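Local coordinates for protein dephospho-CoA kinase (Campylobacter jejuni subsp. jejuni serotype O:2, PDB 4ZO4) that probably phosphorylates the 3'-hydroxyl group of dephospho-coenzyme A with ATP, the last step in making coenzyme A, at residues 21-24 with 25-29; 89-92 with 93-97; 139-143 with 144-148; 157-160 with 161-165. All coordinates share one frame; numbering follows the deposited sequence.

All four contacts are local and lie in series along the chain; none nests within or crosses another. Interaction 1 comes first, at the C-terminal end of helix 15-27, which packs on the parallel sheet. Interaction 2 sits in the long helix 82-109, on the opposite side of the chain's centre, with centres 29 Å apart. Interaction 3 turns the loop after strand 132-136 into helix 144-151, and interaction 4 lies in the following helix 155-172. These last two touch, their centres 9 Å apart, with Leu142 and Leu144 packing on Leu162 and Ala158. Interactions 2 and 4 both meet the second subunit; interactions 3 and 4 both meet the third.

Interaction 1 of 4, residues 21-24 with 25-29; sequences FIEI and ANSLG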
loop_
_atom_site.group_PDB
_atom_site.type_symbol
_atom_site.label_atom_id
_atom_site.label_comp_id
_atom_site.label_asym_id
_atom_site.label_seq_id
_atom_site.Cartn_x
_atom_site.Cartn_y
_atom_site.Cartn_z
ATOM N N PHE A 21 28.325 -15.251 -7.236
ATOM C CA PHE A 21 28.777 -14.395 -8.337
ATOM C C PHE A 21 29.736 -13.338 -7.845
ATOM O O PHE A 21 30.592 -12.878 -8.600
ATOM C CB PHE A 21 27.635 -13.690 -9.027
ATOM C CG PHE A 21 28.073 -12.830 -10.177
ATOM C CD1 PHE A 21 27.913 -13.260 -11.477
ATOM C CD2 PHE A 21 28.641 -11.593 -9.959
ATOM C CE1 PHE A 21 28.330 -12.476 -12.538
ATOM C CE2 PHE A 21 29.049 -10.798 -11.013
ATOM C CZ PHE A 21 28.887 -11.237 -12.303
ATOM N N ILE A 22 29.587 -12.953 -6.584
ATOM C CA ILE A 22 30.498 -11.981 -5.947
ATOM C C ILE A 22 31.793 -12.604 -5.424
ATOM O O ILE A 22 32.866 -12.001 -5.543
ATOM C CB ILE A 22 29.768 -11.212 -4.829
ATOM C CG1 ILE A 22 28.727 -10.261 -5.464
ATOM C CG2 ILE A 22 30.752 -10.467 -3.925
ATOM C CD1 ILE A 22 29.317 -9.114 -6.265
ATOM N N GLU A 23 31.706 -13.808 -4.862
ATOM C CA GLU A 23 32.899 -14.525 -4.442
ATOM C C GLU A 23 33.824 -14.736 -5.642
ATOM O O GLU A 23 35.030 -14.517 -5.558
ATOM C CB GLU A 23 32.532 -15.866 -3.812
ATOM C CG GLU A 23 33.719 -16.802 -3.651
ATOM C CD GLU A 23 34.911 -16.112 -2.999
ATOM O OE1 GLU A 23 34.783 -15.685 -1.828
ATOM O OE2 GLU A 23 35.975 -15.988 -3.654
ATOM N N ILE A 24 33.240 -15.145 -6.756
ATOM C CA ILE A 24 33.974 -15.349 -8.003
ATOM C C ILE A 24 34.478 -14.023 -8.616
ATOM O O ILE A 24 35.582 -13.956 -9.133
ATOM C CB ILE A 24 33.095 -16.155 -8.996
ATOM C CG1 ILE A 24 32.923 -17.598 -8.469
ATOM C CG2 ILE A 24 33.674 -16.133 -10.403
ATOM C CD1 ILE A 24 31.665 -18.322 -8.928
ATOM N N ALA A 25 33.685 -12.959 -8.547
ATOM C CA ALA A 25 34.120 -11.669 -9.087
ATOM C C ALA A 25 35.327 -11.103 -8.316
ATOM O O ALA A 25 36.225 -10.480 -8.905
ATOM C CB ALA A 25 32.969 -10.695 -9.064
ATOM N N ASN A 26 35.340 -11.311 -7.001
ATOM C CA ASN A 26 36.441 -10.864 -6.160
ATOM C C ASN A 26 37.691 -11.618 -6.515
ATOM O O ASN A 26 38.740 -11.021 -6.788
ATOM C CB ASN A 26 36.150 -11.110 -4.678
ATOM C CG ASN A 26 35.246 -10.055 -4.062
ATOM O OD1 ASN A 26 34.729 -10.255 -2.972
ATOM N ND2 ASN A 26 35.061 -8.933 -4.745
ATOM N N SER A 27 37.578 -12.942 -6.516
ATOM C CA SER A 27 38.744 -13.783 -6.774
ATOM C C SER A 27 39.338 -13.372 -8.117
ATOM O O SER A 27 40.506 -13.065 -8.195
ATOM C CB SER A 27 38.394 -15.267 -6.676
ATOM O OG SER A 27 37.430 -15.649 -7.631
ATOM N N LEU A 28 38.509 -13.247 -9.146
ATOM C CA LEU A 28 38.969 -12.727 -10.448
ATOM C C LEU A 28 39.481 -11.268 -10.443
ATOM O O LEU A 28 39.876 -10.742 -11.491
ATOM C CB LEU A 28 37.856 -12.885 -11.488
ATOM C CG LEU A 28 37.444 -14.331 -11.829
ATOM C CD1 LEU A 28 36.534 -14.321 -13.051
ATOM C CD2 LEU A 28 38.634 -15.270 -12.068
ATOM N N GLY A 29 39.447 -10.627 -9.273
ATOM C CA GLY A 29 40.105 -9.342 -9.045
ATOM C C GLY A 29 39.274 -8.095 -9.298
ATOM O O GLY A 29 39.829 -6.994 -9.373
#
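The carbonyl oxygen of Ile24 takes two donors, the backbone N of Leu28 at 3.0 Å and the hydroxyl OG of Ser27 at 2.9 Å. Both arrive from the same face of the carbonyl plane, the amide along a nearly straight N-H (171°). The hydroxyl can fold back to it because OG stands between its own backbone N and carbonyl carbon (chi1 62°). One and two residues earlier, Glu23 O accepts from Ser27 N and Ile22 O from Asn26 N. The bond from Ala25 N to Phe21 O, 3.1 Å, is more bent, at 141°, and its donor sits above the carbonyl plane. These bonds close the last turns of helix 15-27, whose first residues belong to the predicted ATP-binding P-loop of this P-loop kinase fold. Gly29 ends the helix with positive phi in a Schellman motif, its N donating to Asn26 O. Apolar contacts run beside the bonds: Ile24 CG2 lies 4.3 Å from Leu28 CD1, and Phe21 CE2 approaches Ala25 CB obliquely. Phe115 of strand 114-117 meets the Phe21 ring edge-to-face, while Ile24 and Leu28 touch helix 185-200. The side-chain amide of Asn26 makes weak hydrogen bonds through ND2 to Phe30 O and Ser32 OG.

Interaction 2 of 4, residues 89-92 with 93-97; sequences ENFT and HPKIR
Phe91 carries its ring anti to the backbone N (chi1 -167°), and Lys95 bends only at its last torsion (chi4 86°), which turns NZ over that ring. Lys95 NZ stands 3.6 Å from the centroid of the Phe91 ring and 11° off the normal, a cation-pi contact over the face, with CE adding a CH-pi contact beside it. The same Lys95 NZ donates to Phe91 O at 2.9 Å, slightly tilted from the carbonyl plane, so one residue offers Lys95 both a pi face and a carbonyl oxygen. On another side of the helix, Glu89 and His93 run side by side and point the same way, with carboxylate and imidazole planes nearly parallel. Glu89 CB lies 3.7 Å from His93 CE1, and Glu89 O sits above one face of the imidazole, toward its rim. Glu89 O accepts from His93 N at 3.0 Å. The polar ends turn to other partners: His93 NE2 to Glu123, and Glu89 OE2 to Lys85 of the second subunit. Thr92 OG1 bonds back to Leu88 O, while Thr92 CB packs 3.7 Å from Ile96 CD1. Pro94 has no N-H to give, and Pro94 CD rests 3.3 Å from Asn90 O. The i to i+4 backbone bonds lapse at Pro94 and Lys95, then resume with Ile96 N to Thr92 O. The arrangement is that of a proline-kinked helix, here the long helix 82-109, which packs on helices 35-45 and 47-54 and meets the second subunit.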
loop_
_atom_site.group_PDB
_atom_site.type_symbol
_atom_site.label_atom_id
_atom_site.label_comp_id
_atom_site.label_asym_id
_atom_site.label_seq_id
_atom_site.Cartn_x
_atom_site.Cartn_y
_atom_site.Cartn_z
ATOM N N GLU A 89 11.956 4.511 6.648
ATOM C CA GLU A 89 12.123 4.533 5.204
ATOM C C GLU A 89 12.556 5.917 4.728
ATOM O O GLU A 89 13.540 6.024 4.021
ATOM C CB GLU A 89 10.843 4.111 4.485
ATOM C CG GLU A 89 10.492 2.628 4.640
ATOM C CD GLU A 89 9.015 2.308 4.336
ATOM O OE1 GLU A 89 8.221 3.246 4.021
ATOM O OE2 GLU A 89 8.622 1.115 4.435
ATOM N N ASN A 90 11.867 6.977 5.138
ATOM C CA ASN A 90 12.184 8.303 4.639
ATOM C C ASN A 90 13.464 8.817 5.255
ATOM O O ASN A 90 14.219 9.594 4.661
ATOM C CB ASN A 90 11.041 9.263 4.907
ATOM C CG ASN A 90 11.393 10.684 4.548
ATOM O OD1 ASN A 90 11.390 11.052 3.383
ATOM N ND2 ASN A 90 11.704 11.489 5.550
ATOM N N PHE A 91 13.753 8.356 6.450
ATOM C CA PHE A 91 15.040 8.694 7.051
ATOM C C PHE A 91 16.231 8.138 6.296
ATOM O O PHE A 91 17.218 8.840 6.154
ATOM C CB PHE A 91 15.101 8.182 8.473
ATOM C CG PHE A 91 16.234 8.746 9.260
ATOM C CD1 PHE A 91 16.196 10.047 9.730
ATOM C CD2 PHE A 91 17.320 7.963 9.567
ATOM C CE1 PHE A 91 17.253 10.558 10.490
ATOM C CE2 PHE A 91 18.377 8.450 10.306
ATOM C CZ PHE A 91 18.339 9.742 10.786
ATOM N N THR A 92 16.144 6.874 5.859
ATOM C CA THR A 92 17.311 6.118 5.399
ATOM C C THR A 92 17.520 6.215 3.896
ATOM O O THR A 92 18.630 6.325 3.425
ATOM C CB THR A 92 17.163 4.623 5.726
ATOM O OG1 THR A 92 15.897 4.149 5.267
ATOM C CG2 THR A 92 17.247 4.383 7.201
ATOM N N HIS A 93 16.430 6.155 3.144
ATOM C CA HIS A 93 16.485 6.139 1.694
ATOM C C HIS A 93 17.451 7.156 1.079
ATOM O O HIS A 93 18.313 6.766 0.292
ATOM C CB HIS A 93 15.097 6.295 1.067
ATOM C CG HIS A 93 14.203 5.103 1.231
ATOM N ND1 HIS A 93 12.867 5.122 0.873
ATOM C CD2 HIS A 93 14.443 3.860 1.711
ATOM C CE1 HIS A 93 12.338 3.930 1.098
ATOM N NE2 HIS A 93 13.265 3.152 1.626
ATOM N N PRO A 94 17.300 8.457 1.386
ATOM C CA PRO A 94 18.262 9.380 0.742
ATOM C C PRO A 94 19.730 9.194 1.213
ATOM O O PRO A 94 20.675 9.436 0.443
ATOM C CB PRO A 94 17.730 10.750 1.116
ATOM C CG PRO A 94 16.862 10.525 2.341
ATOM C CD PRO A 94 16.276 9.169 2.172
ATOM N N LYS A 95 19.917 8.733 2.442
ATOM C CA LYS A 95 21.255 8.473 2.990
ATOM C C LYS A 95 21.899 7.261 2.365
ATOM O O LYS A 95 23.120 7.241 2.125
ATOM C CB LYS A 95 21.193 8.259 4.502
ATOM C CG LYS A 95 20.968 9.533 5.258
ATOM C CD LYS A 95 20.535 9.261 6.687
ATOM C CE LYS A 95 20.203 10.540 7.460
ATOM N NZ LYS A 95 18.785 10.997 7.279
ATOM N N ILE A 96 21.085 6.247 2.101
ATOM C CA ILE A 96 21.595 5.052 1.422
ATOM C C ILE A 96 21.931 5.394 -0.051
ATOM O O ILE A 96 23.038 5.104 -0.537
ATOM C CB ILE A 96 20.631 3.852 1.543
ATOM C CG1 ILE A 96 20.247 3.541 3.011
ATOM C CG2 ILE A 96 21.323 2.625 1.021
ATOM C CD1 ILE A 96 19.037 2.631 3.206
ATOM N N ARG A 97 20.988 6.059 -0.718
ATOM C CA ARG A 97 21.116 6.506 -2.095
ATOM C C ARG A 97 22.363 7.357 -2.372
ATOM O O ARG A 97 22.995 7.210 -3.409
ATOM C CB ARG A 97 19.862 7.293 -2.470
ATOM C CG ARG A 97 19.826 7.917 -3.867
ATOM C CD ARG A 97 19.231 6.980 -4.912
ATOM N NE ARG A 97 19.358 7.510 -6.272
ATOM C CZ ARG A 97 19.162 6.804 -7.382
ATOM N NH1 ARG A 97 18.834 5.514 -7.324
ATOM N NH2 ARG A 97 19.303 7.389 -8.567
#

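Interaction 3 of 4, residues 139-143 with 144-148; sequences PKELS and LKRIM
Glu141 reaches across the start of helix 144-151 to Arg146, its OE2 lying against CG, in the aliphatic root of the arginine side chain. The charged ends are farther apart: Glu141 OE2 to Arg146 NH1 is 4.0 Å, a long salt bridge. The carboxylate oxygen is over one face of the guanidinium, the two planes 63° apart, and no N-H points at it. Next to this pair Ser143 takes the N-cap position. With the hydroxyl anti to the backbone N (chi1 169°), Ser143 OG accepts from Arg146 N at 3.5 Å, a weak but straight capping bond (167°). Ser143 O also accepts weakly from Ile147 N, with Ile147 CG1 beside the same oxygen. Further out, an inverse gamma turn centred on Leu142 bends the chain ahead of the cap, with Ser143 N donating weakly to Glu141 O. Within the helix, Leu144 O takes both Ile147 N and Met148 N (a selenomethionine). Helix 155-172 meets Leu142 through Glu169 and Leu144 through Ala158, and Leu144 and Ile166 of the third subunit pack on them in turn. Glu141 and Arg146 thus probably attract through charge alone, since no N-H points at the carboxylate, while the serine hydroxyl offers a weak acceptor to one amide of the first turn.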
loop_
_atom_site.group_PDB
_atom_site.type_symbol
_atom_site.label_atom_id
_atom_site.label_comp_id
_atom_site.label_asym_id
_atom_site.label_seq_id
_atom_site.Cartn_x
_atom_site.Cartn_y
_atom_site.Cartn_z
ATOM N N PRO A 139 14.514 -20.288 -12.225
ATOM C CA PRO A 139 13.084 -20.465 -12.517
ATOM C C PRO A 139 12.378 -21.319 -11.476
ATOM O O PRO A 139 13.007 -22.160 -10.841
ATOM C CB PRO A 139 13.068 -21.216 -13.850
ATOM C CG PRO A 139 14.426 -21.078 -14.423
ATOM C CD PRO A 139 15.371 -20.848 -13.282
ATOM N N LYS A 140 11.079 -21.115 -11.317
ATOM C CA LYS A 140 10.281 -21.863 -10.327
ATOM C C LYS A 140 8.919 -22.203 -10.885
ATOM O O LYS A 140 8.390 -21.488 -11.733
ATOM C CB LYS A 140 10.076 -21.046 -9.058
ATOM C CG LYS A 140 11.337 -20.818 -8.250
ATOM C CD LYS A 140 11.808 -22.081 -7.565
ATOM C CE LYS A 140 12.932 -21.744 -6.613
ATOM N NZ LYS A 140 13.372 -22.959 -5.887
ATOM N N GLU A 141 8.333 -23.299 -10.419
ATOM C CA GLU A 141 6.975 -23.608 -10.852
ATOM C C GLU A 141 6.028 -22.684 -10.077
ATOM O O GLU A 141 6.021 -22.649 -8.828
ATOM C CB GLU A 141 6.615 -25.084 -10.681
ATOM C CG GLU A 141 5.850 -25.640 -11.894
ATOM C CD GLU A 141 5.183 -26.984 -11.620
ATOM O OE1 GLU A 141 4.930 -27.735 -12.588
ATOM O OE2 GLU A 141 4.905 -27.291 -10.440
ATOM N N LEU A 142 5.270 -21.904 -10.838
ATOM C CA LEU A 142 4.341 -20.969 -10.272
ATOM C C LEU A 142 3.008 -21.684 -10.099
ATOM O O LEU A 142 1.959 -21.223 -10.574
ATOM C CB LEU A 142 4.216 -19.746 -11.181
ATOM C CG LEU A 142 5.544 -19.053 -11.515
ATOM C CD1 LEU A 142 5.303 -17.843 -12.402
ATOM C CD2 LEU A 142 6.289 -18.629 -10.264
ATOM N N SER A 143 3.074 -22.817 -9.409
ATOM C CA SER A 143 1.918 -23.653 -9.124
ATOM C C SER A 143 1.784 -23.758 -7.640
ATOM O O SER A 143 2.685 -24.257 -6.967
ATOM C CB SER A 143 2.118 -25.066 -9.666
ATOM O OG SER A 143 1.117 -25.939 -9.185
ATOM N N LEU A 144 0.652 -23.312 -7.127
ATOM C CA LEU A 144 0.399 -23.383 -5.707
ATOM C C LEU A 144 0.542 -24.800 -5.159
ATOM O O LEU A 144 1.268 -25.025 -4.196
ATOM C CB LEU A 144 -1.006 -22.896 -5.406
ATOM C CG LEU A 144 -1.317 -22.848 -3.921
ATOM C CD1 LEU A 144 -0.375 -21.881 -3.237
ATOM C CD2 LEU A 144 -2.752 -22.430 -3.736
ATOM N N LYS A 145 -0.144 -25.745 -5.790
ATOM C CA LYS A 145 -0.330 -27.089 -5.222
ATOM C C LYS A 145 0.999 -27.837 -5.178
ATOM O O LYS A 145 1.298 -28.561 -4.224
ATOM C CB LYS A 145 -1.345 -27.929 -6.028
ATOM C CG LYS A 145 -2.490 -27.188 -6.734
ATOM C CD LYS A 145 -3.529 -26.633 -5.765
ATOM C CE LYS A 145 -4.869 -26.426 -6.453
ATOM N NZ LYS A 145 -5.997 -26.768 -5.544
ATOM N N ARG A 146 1.797 -27.649 -6.219
ATOM C CA ARG A 146 3.108 -28.238 -6.265
ATOM C C ARG A 146 4.058 -27.635 -5.227
ATOM O O ARG A 146 5.069 -28.232 -4.907
ATOM C CB ARG A 146 3.689 -28.138 -7.683
ATOM C CG ARG A 146 2.989 -29.012 -8.744
ATOM C CD ARG A 146 3.079 -30.512 -8.453
ATOM N NE ARG A 146 3.385 -31.320 -9.639
ATOM C CZ ARG A 146 4.619 -31.583 -10.102
ATOM N NH1 ARG A 146 5.701 -31.087 -9.504
ATOM N NH2 ARG A 146 4.776 -32.342 -11.185
ATOM N N ILE A 147 3.749 -26.456 -4.701
ATOM C CA ILE A 147 4.567 -25.866 -3.639
ATOM C C ILE A 147 4.219 -26.440 -2.257
ATOM O O ILE A 147 5.096 -26.595 -1.401
ATOM C CB ILE A 147 4.441 -24.328 -3.616
ATOM C CG1 ILE A 147 5.029 -23.716 -4.900
ATOM C CG2 ILE A 147 5.152 -23.752 -2.395
ATOM C CD1 ILE A 147 4.739 -22.235 -5.080
HETATM N N MSE A 148 2.945 -26.735 -2.029
HETATM C CA MSE A 148 2.492 -27.325 -0.753
HETATM C C MSE A 148 3.040 -28.723 -0.607
HETATM O O MSE A 148 3.562 -29.048 0.441
HETATM C CB MSE A 148 0.959 -27.335 -0.608
HETATM C CG MSE A 148 0.432 -25.928 -0.370
HETATM SE SE MSE A 148 -1.482 -25.800 -0.803
HETATM C CE MSE A 148 -2.176 -26.700 0.798
#

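Interaction 4 of 4, residues 157-160 with 161-165; sequences AAKA and RLDSQ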
loop_
_atom_site.group_PDB
_atom_site.type_symbol
_atom_site.label_atom_id
_atom_site.label_comp_id
_atom_site.label_asym_id
_atom_site.label_seq_id
_atom_site.Cartn_x
_atom_site.Cartn_y
_atom_site.Cartn_z
ATOM N N ALA A 157 1.379 -20.054 3.715
ATOM C CA ALA A 157 2.800 -19.919 3.441
ATOM C C ALA A 157 3.116 -20.159 1.933
ATOM O O ALA A 157 4.004 -19.520 1.342
ATOM C CB ALA A 157 3.580 -20.875 4.317
ATOM N N ALA A 158 2.372 -21.057 1.310
ATOM C CA ALA A 158 2.540 -21.289 -0.105
ATOM C C ALA A 158 2.213 -20.023 -0.880
ATOM O O ALA A 158 2.896 -19.668 -1.852
ATOM C CB ALA A 158 1.663 -22.435 -0.547
ATOM N N LYS A 159 1.183 -19.323 -0.433
ATOM C CA LYS A 159 0.736 -18.099 -1.093
ATOM C C LYS A 159 1.869 -17.111 -1.081
ATOM O O LYS A 159 2.183 -16.498 -2.096
ATOM C CB LYS A 159 -0.437 -17.526 -0.333
ATOM C CG LYS A 159 -1.193 -16.450 -1.068
ATOM C CD LYS A 159 -1.797 -15.464 -0.087
ATOM C CE LYS A 159 -2.525 -14.363 -0.830
ATOM N NZ LYS A 159 -2.047 -13.030 -0.373
ATOM N N ALA A 160 2.501 -16.972 0.079
ATOM C CA ALA A 160 3.614 -16.042 0.261
ATOM C C ALA A 160 4.769 -16.360 -0.683
ATOM O O ALA A 160 5.326 -15.485 -1.378
ATOM C CB ALA A 160 4.096 -16.132 1.683
ATOM N N ARG A 161 5.130 -17.636 -0.698
ATOM C CA ARG A 161 6.211 -18.060 -1.473
ATOM C C ARG A 161 5.922 -17.810 -2.939
ATOM O O ARG A 161 6.768 -17.296 -3.672
ATOM C CB ARG A 161 6.469 -19.546 -1.214
ATOM C CG ARG A 161 7.885 -19.908 -1.603
ATOM C CD ARG A 161 8.310 -21.219 -1.032
ATOM N NE ARG A 161 9.708 -21.179 -0.614
ATOM C CZ ARG A 161 10.436 -22.268 -0.392
ATOM N NH1 ARG A 161 9.908 -23.478 -0.569
ATOM N NH2 ARG A 161 11.703 -22.150 -0.010
ATOM N N LEU A 162 4.730 -18.202 -3.369
ATOM C CA LEU A 162 4.298 -18.024 -4.765
ATOM C C LEU A 162 4.272 -16.563 -5.195
ATOM O O LEU A 162 4.657 -16.205 -6.333
ATOM C CB LEU A 162 2.879 -18.609 -4.968
ATOM C CG LEU A 162 2.357 -18.647 -6.410
ATOM C CD1 LEU A 162 3.427 -19.161 -7.347
ATOM C CD2 LEU A 162 1.197 -19.580 -6.551
ATOM N N ASP A 163 3.766 -15.707 -4.321
ATOM C CA ASP A 163 3.690 -14.296 -4.674
ATOM C C ASP A 163 5.071 -13.709 -4.889
ATOM O O ASP A 163 5.269 -12.883 -5.762
ATOM C CB ASP A 163 2.973 -13.531 -3.578
ATOM C CG ASP A 163 1.464 -13.724 -3.616
ATOM O OD1 ASP A 163 0.871 -13.966 -4.708
ATOM O OD2 ASP A 163 0.873 -13.628 -2.526
ATOM N N SER A 164 6.026 -14.105 -4.067
ATOM C CA SER A 164 7.335 -13.521 -4.154
ATOM C C SER A 164 7.982 -13.985 -5.433
ATOM O O SER A 164 8.534 -13.179 -6.172
ATOM C CB SER A 164 8.175 -13.890 -2.953
ATOM O OG SER A 164 8.195 -15.280 -2.805
ATOM N N GLN A 165 7.868 -15.274 -5.733
ATOM C CA GLN A 165 8.343 -15.786 -7.023
ATOM C C GLN A 165 7.728 -15.029 -8.173
ATOM O O GLN A 165 8.429 -14.627 -9.083
ATOM C CB GLN A 165 8.077 -17.270 -7.160
ATOM C CG GLN A 165 8.876 -18.111 -6.163
ATOM C CD GLN A 165 8.413 -19.568 -6.114
ATOM O OE1 GLN A 165 7.757 -20.061 -7.035
ATOM N NE2 GLN A 165 8.756 -20.264 -5.033
#
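Four successive i to i+4 bonds, from Arg161 N, Leu162 N, Asp163 N and Ser164 N to the carbonyl oxygens of Ala157, Ala158, Lys159 and Ala160, span 2.8 to 3.1 Å and mark a regular alpha-helical stretch of helix 155-172. Along one side, Lys159 and Asp163 form an i to i+4 ion pair. Lys159 starts anti to its N (chi1 -167°) and runs mostly extended to a bend at the last torsion, crossing the carboxylate so that CG, CE and NZ all pass within 4 Å of Asp163 OD2. The charged contact itself is long, Lys159 NZ to Asp163 OD2 being 3.7 Å. Asp163 is buried, and its OD1 lies near OD1 of Asp163 of the third subunit; two carboxylates so close would probably raise their affinity for a proton, an effect the nearby lysines would offset, Lys159 also making a weak, long ion pair with Asp163 OD1 of the third subunit. Leu162 also packs on its own counterpart there, and toward helix 144-151 it meets Leu144 and Ile147. Among the alanines, Ala158 touches Leu144 and Met148, while Ala157 and Ala160 pack on Ile53 and Ile87 of the second subunit. Arg161 NH1 forms a salt bridge with Asp151. Arg161 O accepts from Gln165 N and, from above the carbonyl plane, from Ser164 OG at 2.6 Å.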